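Local coordinates for sulfate transporter sulfate transporter family protein (Wolinella succinogenes, PDB 4DGF) that forms the STAS domain of a SulP-family membrane transporter that probably carries sulfate or related anions, at residues S16-P21 with F115-K120; G43-I48 with R83-L88; V54-M59 with A123-L128; P63-T68 with Y97-R102. All coordinates share one frame; numbering follows the deposited sequence.

In the fold
The four contacts tie the parts of one small alpha/beta STAS domain together around its parallel sheet. Interaction 3 lays helix 118-130 on the central strand 54-58, and interaction 1, its centre about 8 Å away, ties the loop before strand 24-28 to the start of that same helix; Ile-118 of interaction 1 packs on Ile-56 of interaction 3, a side chain modelled in two conformers. Interaction 2 reaches the same sheet one strand over, since strand 86-90 pairs with strand 54-58 and Leu-88 N lies 2.9 Å from Phe-55 O. Interaction 4 lies apart, its centre about 20 Å from that of interaction 3 and on the opposite side of the domain's centre, where helix 94-103 meets the approach to helix 67-83.

Interaction 1 of 4, residues S16-P21 with F115-K120; sequences SKKVVP and FDHIDK
Lys-18 reaches across to the first turn of helix 118-130 and meets it in two ways, one ionic and one apolar. The ionic part is a salt bridge: NZ of Lys-18 stands 2.8 Å from OD1 of Asp-119, on the syn lone pair of that oxygen, with the two side chains crossing at about a right angle. Lys-18 gets there by a kink in its chain at chi2 (-74°), beyond which CD, CE and NZ run on extended. A second salt bridge, to Asp-13, grips the same ammonium group, and the other carboxylate oxygen of Asp-13 takes a weak hydrogen bond from NE2 of His-117.

The apolar part lies alongside. CE of Lys-18 rests 3.8 Å from CG2 of Ile-118, a buried side chain that also packs against strand 54-58, so this methylene adds to the cover over the isoleucine.

Within 115-120 a cap holds the helix start. His-117 is the N-cap, and its ND1 accepts the backbone N of Asp-119 at 3.0 Å, a fairly straight bond (163°) whose donor is tilted 17° from the ring plane. The cap thus holds the backbone of the residue whose carboxylate receives the lysine. With an alanine at Lys-18, the carboxylates of Asp-119 and Asp-13 would probably lose the positive charge between them and Ile-118 part of its cover.

A carboxylate in the first helical turn is probably favoured by the helix dipole, and one ammonium group shared by two acids probably balances the negative charge gathered here, tying the loop before strand 24-28 of the STAS domain to the start of helix 118-130.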
loop_
_atom_site.group_PDB
_atom_site.type_symbol
_atom_site.label_atom_id
_atom_site.label_comp_id
_atom_site.label_asym_id
_atom_site.label_seq_id
_atom_site.Cartn_x
_atom_site.Cartn_y
_atom_site.Cartn_z
ATOM N N SER A 16 12.221 8.422 5.020
ATOM C CA SER A 16 13.066 8.992 6.113
ATOM C C SER A 16 12.882 10.527 6.161
ATOM O O SER A 16 13.204 11.139 7.187
ATOM C CB SER A 16 14.531 8.633 5.927
ATOM O OG SER A 16 15.034 9.220 4.766
ATOM N N LYS A 17 12.349 11.135 5.102
ATOM C CA LYS A 17 12.170 12.611 5.095
ATOM C C LYS A 17 10.822 12.982 5.611
ATOM O O LYS A 17 10.518 14.178 5.704
ATOM C CB LYS A 17 12.267 13.227 3.697
ATOM C CG LYS A 17 13.439 12.843 2.846
ATOM C CD LYS A 17 14.709 13.458 3.312
ATOM C CE LYS A 17 15.787 12.819 2.446
ATOM N NZ LYS A 17 17.046 12.659 3.225
ATOM N N LYS A 18 9.944 11.998 5.855
ATOM C CA LYS A 18 8.559 12.252 6.274
ATOM C C LYS A 18 8.291 12.067 7.748
ATOM O O LYS A 18 9.057 11.378 8.441
ATOM C CB LYS A 18 7.546 11.381 5.436
ATOM C CG LYS A 18 7.810 11.445 3.938
ATOM C CD LYS A 18 7.382 12.770 3.314
ATOM C CE LYS A 18 7.895 12.763 1.878
ATOM N NZ LYS A 18 7.723 14.138 1.297
ATOM N N VAL A 19 7.196 12.666 8.222
ATOM C CA VAL A 19 6.730 12.437 9.601
ATOM C C VAL A 19 5.685 11.348 9.619
ATOM O O VAL A 19 4.581 11.494 9.056
ATOM C CB VAL A 19 6.169 13.730 10.224
ATOM C CG1 VAL A 19 5.520 13.429 11.557
ATOM C CG2 VAL A 19 7.296 14.738 10.412
ATOM N N VAL A 20 6.117 10.183 10.084
ATOM C CA VAL A 20 5.247 9.007 10.061
ATOM C C VAL A 20 4.614 8.774 11.382
ATOM O O VAL A 20 5.309 8.525 12.386
ATOM C CB VAL A 20 5.972 7.730 9.558
ATOM C CG1 VAL A 20 4.979 6.609 9.495
ATOM C CG2 VAL A 20 6.669 7.974 8.218
ATOM N N PRO A 21 3.295 8.931 11.458
ATOM C CA PRO A 21 2.669 8.741 12.753
ATOM C C PRO A 21 2.946 7.396 13.361
ATOM O O PRO A 21 3.106 6.396 12.614
ATOM C CB PRO A 21 1.153 8.941 12.476
ATOM C CG PRO A 21 1.086 9.617 11.106
ATOM C CD PRO A 21 2.326 9.201 10.385
ATOM N N PHE A 115 -3.772 6.959 -3.417
ATOM C CA PHE A 115 -3.148 8.260 -3.565
ATOM C C PHE A 115 -2.026 8.321 -4.564
ATOM O O PHE A 115 -1.352 7.316 -4.760
ATOM C CB PHE A 115 -2.549 8.715 -2.229
ATOM C CG PHE A 115 -3.602 8.741 -1.103
ATOM C CD1 PHE A 115 -4.313 9.922 -0.826
ATOM C CD2 PHE A 115 -3.927 7.572 -0.452
ATOM C CE1 PHE A 115 -5.323 9.909 0.159
ATOM C CE2 PHE A 115 -4.946 7.582 0.490
ATOM C CZ PHE A 115 -5.614 8.743 0.820
ATOM N N ASP A 116 -1.773 9.532 -5.135
ATOM C CA ASP A 116 -0.730 9.583 -6.072
ATOM C C ASP A 116 0.585 10.019 -5.455
ATOM O O ASP A 116 1.587 10.158 -6.213
ATOM C CB ASP A 116 -1.062 10.475 -7.265
ATOM C CG ASP A 116 -1.336 11.910 -6.862
ATOM O OD1 ASP A 116 -0.921 12.325 -5.774
ATOM O OD2 ASP A 116 -1.960 12.679 -7.659
ATOM N N HIS A 117 0.568 10.205 -4.150
ATOM C CA HIS A 117 1.716 10.785 -3.460
ATOM C C HIS A 117 1.664 10.405 -2.004
ATOM O O HIS A 117 0.596 10.471 -1.327
ATOM C CB HIS A 117 1.755 12.332 -3.554
ATOM C CG HIS A 117 3.172 12.907 -3.306
ATOM N ND1 HIS A 117 3.706 13.157 -2.060
ATOM C CD2 HIS A 117 4.194 13.213 -4.207
ATOM C CE1 HIS A 117 4.977 13.580 -2.180
ATOM N NE2 HIS A 117 5.288 13.609 -3.465
ATOM N N ILE A 118 2.875 10.130 -1.468
ATOM C CA ILE A 118 3.047 9.717 -0.086
ATOM C C ILE A 118 2.558 10.797 0.911
ATOM O O ILE A 118 1.928 10.502 1.966
ATOM C CB ILE A 118 4.522 9.308 0.221
ATOM C CG1 ILE A 118 4.679 8.700 1.614
ATOM C CG2 ILE A 118 5.528 10.485 0.029
ATOM C CD1 ILE A 118 3.656 7.601 1.940
ATOM N N ASP A 119 2.751 12.079 0.528
ATOM C CA ASP A 119 2.257 13.131 1.421
ATOM C C ASP A 119 0.753 13.087 1.653
ATOM O O ASP A 119 0.281 13.342 2.751
ATOM C CB ASP A 119 2.623 14.497 0.890
ATOM C CG ASP A 119 4.108 14.808 0.972
ATOM O OD1 ASP A 119 4.945 14.086 1.585
ATOM O OD2 ASP A 119 4.484 15.850 0.383
ATOM N N LYS A 120 -0.005 12.793 0.618
ATOM C CA LYS A 120 -1.450 12.701 0.765
ATOM C C LYS A 120 -1.795 11.460 1.550
ATOM O O LYS A 120 -2.748 11.515 2.316
ATOM C CB LYS A 120 -2.119 12.576 -0.628
ATOM C CG LYS A 120 -1.737 13.712 -1.545
ATOM C CD LYS A 120 -2.387 13.593 -2.931
ATOM C CE LYS A 120 -2.048 14.911 -3.650
ATOM N NZ LYS A 120 -1.964 14.679 -5.104
#

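Interaction 2 of 4, residues G43-I48 with R83-L88; sequences GVLDVI and RGTILL
Arg-83 bridges to Leu-45 and Asp-46 at the point where helix 67-83 of the STAS fold gives way to strand 86-90. The turn between them is a Schellman motif, with Gly-84 at positive phi, and the arginine side chain extends toward the loop 43-48 that follows helix 35-41.

From CB the chain runs to CG, which lies 4.0 Å from CD1 of Leu-45, the two side chains sliding past each other in opposite directions. At CG the chain bends (chi2 -92°), and CD and NE carry it on past the backbone of Leu-45, whose O lies near the plane of the guanidinium at its edge. The guanidinium then ends the journey at Asp-46. Asp-46 sets out with its CB directed away from 83-88, yet its carboxylate swings back to the arginine, the two side chains crossing at about a right angle.

Beside the ionic pair lie the buried side chains of Leu-45 and Thr-85. Leu-45 also packs on Phe-55 of the central strand and on Ser-79 and Cys-80 of helix 67-83, so it touches both helix and sheet. Its CD1 also comes 4.1 Å from OG1 of Thr-85, a hydroxyl that is hydrogen-bonded to the backbone O of Pro-52.

At the ionic end, OD1 of Asp-46 forms a salt bridge with NH2 of Arg-83 at 3.0 Å, with the carboxylate and guanidinium planes 59° apart.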
loop_
_atom_site.group_PDB
_atom_site.type_symbol
_atom_site.label_atom_id
_atom_site.label_comp_id
_atom_site.label_asym_id
_atom_site.label_seq_id
_atom_site.Cartn_x
_atom_site.Cartn_y
_atom_site.Cartn_z
ATOM N N GLY A 43 2.229 -12.522 3.611
ATOM C CA GLY A 43 2.293 -12.841 5.020
ATOM C C GLY A 43 2.931 -11.770 5.880
ATOM O O GLY A 43 3.118 -11.985 7.106
ATOM N N VAL A 44 3.219 -10.589 5.311
ATOM C CA VAL A 44 3.835 -9.551 6.099
ATOM C C VAL A 44 3.012 -9.171 7.333
ATOM O O VAL A 44 3.590 -8.952 8.384
ATOM C CB VAL A 44 4.085 -8.299 5.243
ATOM C CG1 VAL A 44 4.255 -7.063 6.121
ATOM C CG2 VAL A 44 5.404 -8.487 4.394
ATOM N N LEU A 45 1.676 -9.123 7.258
ATOM C CA LEU A 45 0.962 -8.769 8.475
ATOM C C LEU A 45 0.997 -9.914 9.518
ATOM O O LEU A 45 0.810 -9.665 10.673
ATOM C CB LEU A 45 -0.472 -8.367 8.163
ATOM C CG LEU A 45 -0.838 -6.926 7.846
ATOM C CD1 LEU A 45 -2.360 -6.907 7.889
ATOM C CD2 LEU A 45 -0.309 -5.848 8.794
ATOM N N ASP A 46 1.209 -11.174 9.144
ATOM C CA ASP A 46 1.320 -12.223 10.190
ATOM C C ASP A 46 2.684 -12.183 10.922
ATOM O O ASP A 46 2.843 -12.923 11.904
ATOM C CB ASP A 46 1.229 -13.629 9.599
ATOM C CG ASP A 46 -0.103 -13.891 8.841
ATOM O OD1 ASP A 46 -1.198 -13.472 9.349
ATOM O OD2 ASP A 46 -0.034 -14.523 7.735
ATOM N N VAL A 47 3.656 -11.378 10.463
ATOM C CA VAL A 47 4.932 -11.272 11.214
ATOM C C VAL A 47 5.207 -9.896 11.835
ATOM O O VAL A 47 6.299 -9.650 12.317
ATOM C CB VAL A 47 6.143 -11.735 10.361
ATOM C CG1 VAL A 47 5.842 -13.109 9.765
ATOM C CG2 VAL A 47 6.396 -10.737 9.232
ATOM N N ILE A 48 4.239 -8.988 11.838
ATOM C CA ILE A 48 4.371 -7.818 12.638
ATOM C C ILE A 48 3.682 -8.147 13.996
ATOM O O ILE A 48 2.546 -8.645 14.012
ATOM C CB ILE A 48 3.707 -6.627 11.982
ATOM C CG1 ILE A 48 4.379 -6.342 10.632
ATOM C CG2 ILE A 48 3.785 -5.435 12.920
ATOM C CD1 ILE A 48 3.671 -5.253 9.827
ATOM N N ARG A 83 -7.225 -8.251 10.173
ATOM C CA ARG A 83 -6.567 -7.618 11.359
ATOM C C ARG A 83 -7.099 -6.260 11.742
ATOM O O ARG A 83 -6.563 -5.673 12.701
ATOM C CB ARG A 83 -5.080 -7.441 11.055
ATOM C CG ARG A 83 -4.342 -8.765 10.854
ATOM C CD ARG A 83 -3.753 -9.253 12.159
ATOM N NE ARG A 83 -2.974 -10.468 11.954
ATOM C CZ ARG A 83 -3.514 -11.693 11.963
ATOM N NH1 ARG A 83 -4.827 -11.839 12.142
ATOM N NH2 ARG A 83 -2.749 -12.770 11.789
ATOM N N GLY A 84 -8.122 -5.745 11.027
ATOM C CA GLY A 84 -8.683 -4.395 11.268
ATOM C C GLY A 84 -7.648 -3.298 10.976
ATOM O O GLY A 84 -7.630 -2.160 11.638
ATOM N N THR A 85 -6.708 -3.638 10.079
ATOM C CA THR A 85 -5.739 -2.669 9.566
ATOM C C THR A 85 -6.292 -1.992 8.330
ATOM O O THR A 85 -6.794 -2.689 7.463
ATOM C CB THR A 85 -4.425 -3.404 9.142
ATOM O OG1 THR A 85 -3.853 -3.999 10.341
ATOM C CG2 THR A 85 -3.405 -2.394 8.525
ATOM N N ILE A 86 -6.131 -0.673 8.223
ATOM C CA ILE A 86 -6.577 0.016 7.013
ATOM C C ILE A 86 -5.382 0.068 6.005
ATOM O O ILE A 86 -4.377 0.690 6.286
ATOM C CB ILE A 86 -7.057 1.440 7.364
ATOM C CG1 ILE A 86 -8.327 1.335 8.238
ATOM C CG2 ILE A 86 -7.351 2.184 6.056
ATOM C CD1 ILE A 86 -8.784 2.634 8.926
ATOM N N LEU A 87 -5.575 -0.500 4.826
ATOM C CA LEU A 87 -4.594 -0.422 3.736
ATOM C C LEU A 87 -4.812 0.862 2.903
ATOM O O LEU A 87 -5.928 1.146 2.516
ATOM C CB LEU A 87 -4.762 -1.662 2.835
ATOM C CG LEU A 87 -3.712 -1.839 1.735
ATOM C CD1 LEU A 87 -2.296 -1.843 2.316
ATOM C CD2 LEU A 87 -3.965 -3.128 0.900
ATOM N N LEU A 88 -3.728 1.618 2.686
ATOM C CA LEU A 88 -3.678 2.765 1.753
ATOM C C LEU A 88 -2.585 2.416 0.662
ATOM O O LEU A 88 -1.593 1.767 0.931
ATOM C CB LEU A 88 -3.271 4.066 2.426
ATOM C CG LEU A 88 -4.116 4.421 3.694
ATOM C CD1 LEU A 88 -3.613 5.727 4.310
ATOM C CD2 LEU A 88 -5.634 4.522 3.377
#

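Interaction 3 of 4, residues V54-M59 with A123-L128; sequences VFILRM and AYAKLL
Ala-125 offers its lone methyl to strand 54-58, and CG1 of Val-54 approaches this CB of Ala-125 to 3.8 Å. This is the tight part of the contact: the small alanine lets the helix backbone come near, and the CA atoms of Val-54 and Ala-125 are 6.3 Å apart. In one of its two modelled conformers Ile-56, two residues further along the same face, brings CD1 to 4.1 Å from CB of Ala-125. The two branches of Val-54 divide the work. CG1, anti to the backbone N (chi1 -177°), faces the alanine, and CG2 goes to Leu-128, one turn on, where it lies 4.0 Å from CB. The valine and this leucine cross at about a right angle.

The setting is the helix-on-sheet layer of the STAS domain. Helix 118-130 runs antiparallel to the central strand, at 170° between their short segments and with the axes 9.4 Å apart. Leu-88 of the neighbouring strand packs on both Val-54 and Ala-125, while Ile-118 and Leu-122 extend the row of helix residues that cover Ile-56.

The far side of the helix is looser. Lys-126 points away from the strand and forms a salt bridge with Glu-130, and Leu-127 likewise lies exposed. At the margin between the two sides stands Leu-128, whose CD2 lies over one face of the Tyr-124 ring, 4.3 Å above its plane and offset toward its rim.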
loop_
_atom_site.group_PDB
_atom_site.type_symbol
_atom_site.label_atom_id
_atom_site.label_comp_id
_atom_site.label_asym_id
_atom_site.label_seq_id
_atom_site.Cartn_x
_atom_site.Cartn_y
_atom_site.Cartn_z
ATOM N N VAL A 54 -2.753 1.459 10.398
ATOM C CA VAL A 54 -2.768 1.887 8.937
ATOM C C VAL A 54 -1.502 1.307 8.318
ATOM O O VAL A 54 -0.443 1.368 8.951
ATOM C CB VAL A 54 -2.739 3.396 8.760
ATOM C CG1 VAL A 54 -2.816 3.829 7.297
ATOM C CG2 VAL A 54 -3.891 4.111 9.538
ATOM N N PHE A 55 -1.626 0.768 7.085
ATOM C CA PHE A 55 -0.516 0.224 6.389
ATOM C C PHE A 55 -0.488 0.937 5.056
ATOM O O PHE A 55 -1.504 0.861 4.310
ATOM C CB PHE A 55 -0.689 -1.337 6.210
ATOM C CG PHE A 55 0.491 -2.049 5.741
ATOM C CD1 PHE A 55 1.237 -2.828 6.635
ATOM C CD2 PHE A 55 0.905 -1.887 4.409
ATOM C CE1 PHE A 55 2.477 -3.415 6.203
ATOM C CE2 PHE A 55 2.057 -2.588 3.946
ATOM C CZ PHE A 55 2.820 -3.350 4.878
ATOM N N ILE A 56 0.671 1.532 4.730
ATOM C CA ILE A 56 0.802 2.238 3.462
ATOM C C ILE A 56 1.698 1.399 2.585
ATOM O O ILE A 56 2.858 1.128 2.908
ATOM C CB ILE A 56 1.382 3.662 3.651
ATOM C CG1 ILE A 56 0.537 4.430 4.660
ATOM C CG2 ILE A 56 1.488 4.376 2.249
ATOM C CD1 ILE A 56 0.937 5.854 4.902
ATOM N N LEU A 57 1.177 1.043 1.411
ATOM C CA LEU A 57 2.022 0.371 0.457
ATOM C C LEU A 57 2.454 1.423 -0.567
ATOM O O LEU A 57 1.542 2.038 -1.267
ATOM C CB LEU A 57 1.128 -0.685 -0.208
ATOM C CG LEU A 57 1.866 -1.722 -0.921
ATOM C CD1 LEU A 57 2.717 -2.628 -0.021
ATOM C CD2 LEU A 57 0.812 -2.646 -1.575
ATOM N N ARG A 58 3.749 1.740 -0.560
ATOM C CA ARG A 58 4.291 2.709 -1.439
ATOM C C ARG A 58 4.562 2.138 -2.808
ATOM O O ARG A 58 5.468 1.239 -2.948
ATOM C CB ARG A 58 5.639 3.367 -0.906
ATOM C CG ARG A 58 5.321 4.153 0.372
ATOM C CD ARG A 58 6.454 5.086 0.754
ATOM N NE ARG A 58 6.617 6.153 -0.266
ATOM C CZ ARG A 58 7.525 7.118 -0.245
ATOM N NH1 ARG A 58 8.392 7.259 0.791
ATOM N NH2 ARG A 58 7.481 8.020 -1.211
HETATM N N MSE A 59 3.949 2.752 -3.810
HETATM C CA MSE A 59 3.940 2.123 -5.147
HETATM C C MSE A 59 4.504 3.082 -6.171
HETATM O O MSE A 59 4.244 2.927 -7.362
HETATM C CB MSE A 59 2.485 1.661 -5.478
HETATM C CG MSE A 59 1.926 0.676 -4.429
HETATM SE SE MSE A 59 0.253 -0.111 -5.052
HETATM C CE MSE A 59 1.058 -1.636 -6.086
ATOM N N ALA A 123 -1.089 12.181 5.198
ATOM C CA ALA A 123 -2.130 13.118 5.748
ATOM C C ALA A 123 -3.384 12.329 6.142
ATOM O O ALA A 123 -3.940 12.536 7.201
ATOM C CB ALA A 123 -2.473 14.163 4.734
ATOM N N TYR A 124 -3.889 11.457 5.231
ATOM C CA TYR A 124 -4.981 10.604 5.580
ATOM C C TYR A 124 -4.767 9.573 6.699
ATOM O O TYR A 124 -5.652 9.305 7.511
ATOM C CB TYR A 124 -5.466 9.943 4.281
ATOM C CG TYR A 124 -6.806 9.340 4.338
ATOM C CD1 TYR A 124 -7.934 10.154 4.626
ATOM C CD2 TYR A 124 -7.021 7.992 4.078
ATOM C CE1 TYR A 124 -9.212 9.607 4.643
ATOM C CE2 TYR A 124 -8.333 7.427 4.031
ATOM C CZ TYR A 124 -9.404 8.260 4.333
ATOM O OH TYR A 124 -10.697 7.771 4.359
ATOM N N ALA A 125 -3.645 8.872 6.677
ATOM C CA ALA A 125 -3.250 8.023 7.735
ATOM C C ALA A 125 -3.241 8.750 9.113
ATOM O O ALA A 125 -3.711 8.218 10.075
ATOM C CB ALA A 125 -1.815 7.489 7.452
ATOM N N LYS A 126 -2.721 9.959 9.158
ATOM C CA LYS A 126 -2.685 10.727 10.362
ATOM C C LYS A 126 -4.117 10.950 10.866
ATOM O O LYS A 126 -4.387 10.803 12.060
ATOM C CB LYS A 126 -1.959 12.070 10.113
ATOM C CG LYS A 126 -1.861 12.931 11.417
ATOM C CD LYS A 126 -0.806 14.008 11.292
ATOM C CE LYS A 126 -0.536 14.691 12.659
ATOM N NZ LYS A 126 -1.699 15.617 12.860
ATOM N N LEU A 127 -5.011 11.293 9.969
ATOM C CA LEU A 127 -6.413 11.582 10.315
ATOM C C LEU A 127 -7.057 10.310 10.876
ATOM O O LEU A 127 -7.688 10.322 11.946
ATOM C CB LEU A 127 -7.114 12.156 9.093
ATOM C CG LEU A 127 -8.627 12.465 9.106
ATOM C CD1 LEU A 127 -8.833 13.416 7.930
ATOM C CD2 LEU A 127 -9.509 11.229 8.871
ATOM N N LEU A 128 -6.736 9.173 10.270
ATOM C CA LEU A 128 -7.295 7.899 10.670
ATOM C C LEU A 128 -6.829 7.511 12.026
ATOM O O LEU A 128 -7.607 6.930 12.794
ATOM C CB LEU A 128 -6.945 6.753 9.678
ATOM C CG LEU A 128 -7.588 6.854 8.325
ATOM C CD1 LEU A 128 -6.923 5.787 7.431
ATOM C CD2 LEU A 128 -9.113 6.717 8.347
#

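Interaction 4 of 4, residues P63-T68 with Y97-R102; sequences PVIDAT and YGALNR
Ile-65 with Ala-99 and Leu-100 makes a small, wholly apolar contact between the loop leading into helix 67-83 and the flank of helix 94-103, at an end of the STAS domain away from helix 118-130. Ile-65 supplies every touch from its own side and uses two branches to do so. CG2 meets CB of Ala-99 at 4.1 Å, methyl to methyl. The longer arm carries CD1 to within 4.3 Å of CD2 of Leu-100. That arm is fully extended, with CG1 anti to the backbone N (chi1 -179°) and CD1 continuing the line (chi2 168°), which sets the two methyl groups of the isoleucine against successive residues of the helix.

Leu-100 does not aim its CB at the isoleucine; only the end of its side chain turns in. It also packs on Met-70 and Leu-73 of helix 67-83 and on Ile-106 of helix 105-109. Ile-65 likewise touches Leu-73, together with Leu-96, Phe-103 and Phe-33, so both side chains belong to one larger apolar cluster.

Just after Ile-65 the chain turns into its helix. Asp-66 is the N-cap, with OD1 accepting a hydrogen bond from the backbone N of Gly-69.

No hydrogen bond or ionic pair crosses between the two segments, so their association probably rests on burial of aliphatic carbon; the hydrogen bonds nearby serve each segment's own backbone and its neighbours.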
loop_
_atom_site.group_PDB
_atom_site.type_symbol
_atom_site.label_atom_id
_atom_site.label_comp_id
_atom_site.label_asym_id
_atom_site.label_seq_id
_atom_site.Cartn_x
_atom_site.Cartn_y
_atom_site.Cartn_z
ATOM N N PRO A 63 5.328 0.548 -12.041
ATOM C CA PRO A 63 4.452 0.844 -13.150
ATOM C C PRO A 63 3.517 -0.232 -13.659
ATOM O O PRO A 63 2.563 0.107 -14.456
ATOM C CB PRO A 63 5.432 1.258 -14.275
ATOM C CG PRO A 63 6.712 0.520 -13.949
ATOM C CD PRO A 63 6.685 0.121 -12.468
ATOM N N VAL A 64 3.714 -1.493 -13.218
ATOM C CA VAL A 64 3.095 -2.611 -13.847
ATOM C C VAL A 64 2.960 -3.632 -12.707
ATOM O O VAL A 64 3.762 -3.640 -11.734
ATOM C CB VAL A 64 3.965 -3.255 -15.053
ATOM C CG1 VAL A 64 3.983 -2.311 -16.244
ATOM C CG2 VAL A 64 5.351 -3.600 -14.618
ATOM N N ILE A 65 1.931 -4.431 -12.810
ATOM C CA ILE A 65 1.665 -5.568 -11.913
ATOM C C ILE A 65 1.100 -6.724 -12.799
ATOM O O ILE A 65 0.234 -6.464 -13.711
ATOM C CB ILE A 65 0.683 -5.088 -10.834
ATOM C CG1 ILE A 65 0.329 -6.192 -9.805
ATOM C CG2 ILE A 65 -0.551 -4.541 -11.559
ATOM C CD1 ILE A 65 -0.376 -5.592 -8.659
ATOM N N ASP A 66 1.559 -7.980 -12.539
ATOM C CA ASP A 66 0.962 -9.038 -13.346
ATOM C C ASP A 66 -0.082 -9.830 -12.523
ATOM O O ASP A 66 -0.508 -9.367 -11.424
ATOM C CB ASP A 66 2.093 -9.939 -13.783
ATOM C CG ASP A 66 2.587 -10.893 -12.676
ATOM O OD1 ASP A 66 2.521 -10.513 -11.467
ATOM O OD2 ASP A 66 3.181 -11.993 -12.982
ATOM N N ALA A 67 -0.491 -11.002 -13.020
ATOM C CA ALA A 67 -1.539 -11.704 -12.312
ATOM C C ALA A 67 -1.042 -12.203 -10.896
ATOM O O ALA A 67 -1.832 -12.292 -9.952
ATOM C CB ALA A 67 -2.013 -12.876 -13.138
ATOM N N THR A 68 0.233 -12.631 -10.805
ATOM C CA THR A 68 0.763 -13.115 -9.559
ATOM C C THR A 68 0.859 -11.978 -8.567
ATOM O O THR A 68 0.555 -12.127 -7.381
ATOM C CB THR A 68 2.160 -13.726 -9.867
ATOM O OG1 THR A 68 1.988 -14.929 -10.657
ATOM C CG2 THR A 68 2.904 -14.180 -8.555
ATOM N N TYR A 97 -3.010 2.701 -11.820
ATOM C CA TYR A 97 -4.389 2.823 -11.397
ATOM C C TYR A 97 -5.273 2.093 -12.453
ATOM O O TYR A 97 -6.181 1.361 -12.079
ATOM C CB TYR A 97 -4.773 4.330 -11.339
ATOM C CG TYR A 97 -6.205 4.557 -10.917
ATOM C CD1 TYR A 97 -6.541 4.735 -9.592
ATOM C CD2 TYR A 97 -7.195 4.573 -11.876
ATOM C CE1 TYR A 97 -7.864 4.986 -9.231
ATOM C CE2 TYR A 97 -8.495 4.808 -11.515
ATOM C CZ TYR A 97 -8.813 4.999 -10.176
ATOM O OH TYR A 97 -10.135 5.235 -9.790
ATOM N N GLY A 98 -4.939 2.328 -13.719
ATOM C CA GLY A 98 -5.738 1.730 -14.803
ATOM C C GLY A 98 -5.706 0.193 -14.676
ATOM O O GLY A 98 -6.756 -0.432 -14.843
ATOM N N ALA A 99 -4.527 -0.383 -14.366
ATOM C CA ALA A 99 -4.369 -1.851 -14.218
ATOM C C ALA A 99 -5.244 -2.280 -13.022
ATOM O O ALA A 99 -6.016 -3.225 -13.105
ATOM C CB ALA A 99 -2.897 -2.252 -14.073
ATOM N N LEU A 100 -5.058 -1.610 -11.876
ATOM C CA LEU A 100 -5.736 -2.013 -10.675
ATOM C C LEU A 100 -7.239 -1.833 -10.854
ATOM O O LEU A 100 -7.975 -2.644 -10.333
ATOM C CB LEU A 100 -5.309 -1.070 -9.493
ATOM C CG LEU A 100 -3.864 -1.252 -9.094
ATOM C CD1 LEU A 100 -3.513 -0.239 -7.988
ATOM C CD2 LEU A 100 -3.590 -2.672 -8.568
ATOM N N ASN A 101 -7.683 -0.819 -11.590
ATOM C CA ASN A 101 -9.124 -0.673 -11.852
ATOM C C ASN A 101 -9.672 -1.778 -12.738
ATOM O O ASN A 101 -10.722 -2.414 -12.363
ATOM C CB ASN A 101 -9.414 0.686 -12.488
ATOM C CG ASN A 101 -10.861 1.134 -12.223
ATOM O OD1 ASN A 101 -11.463 0.873 -11.138
ATOM N ND2 ASN A 101 -11.437 1.783 -13.210
ATOM N N ARG A 102 -8.925 -2.151 -13.793
ATOM C CA ARG A 102 -9.391 -3.272 -14.662
ATOM C C ARG A 102 -9.423 -4.603 -13.920
ATOM O O ARG A 102 -10.318 -5.408 -14.110
ATOM C CB ARG A 102 -8.507 -3.310 -15.849
ATOM C CG ARG A 102 -8.953 -4.217 -17.040
ATOM C CD ARG A 102 -10.278 -3.737 -17.723
ATOM N NE ARG A 102 -10.136 -2.388 -18.257
ATOM C CZ ARG A 102 -11.167 -1.592 -18.642
ATOM N NH1 ARG A 102 -12.427 -2.054 -18.648
ATOM N NH2 ARG A 102 -10.927 -0.369 -19.064
#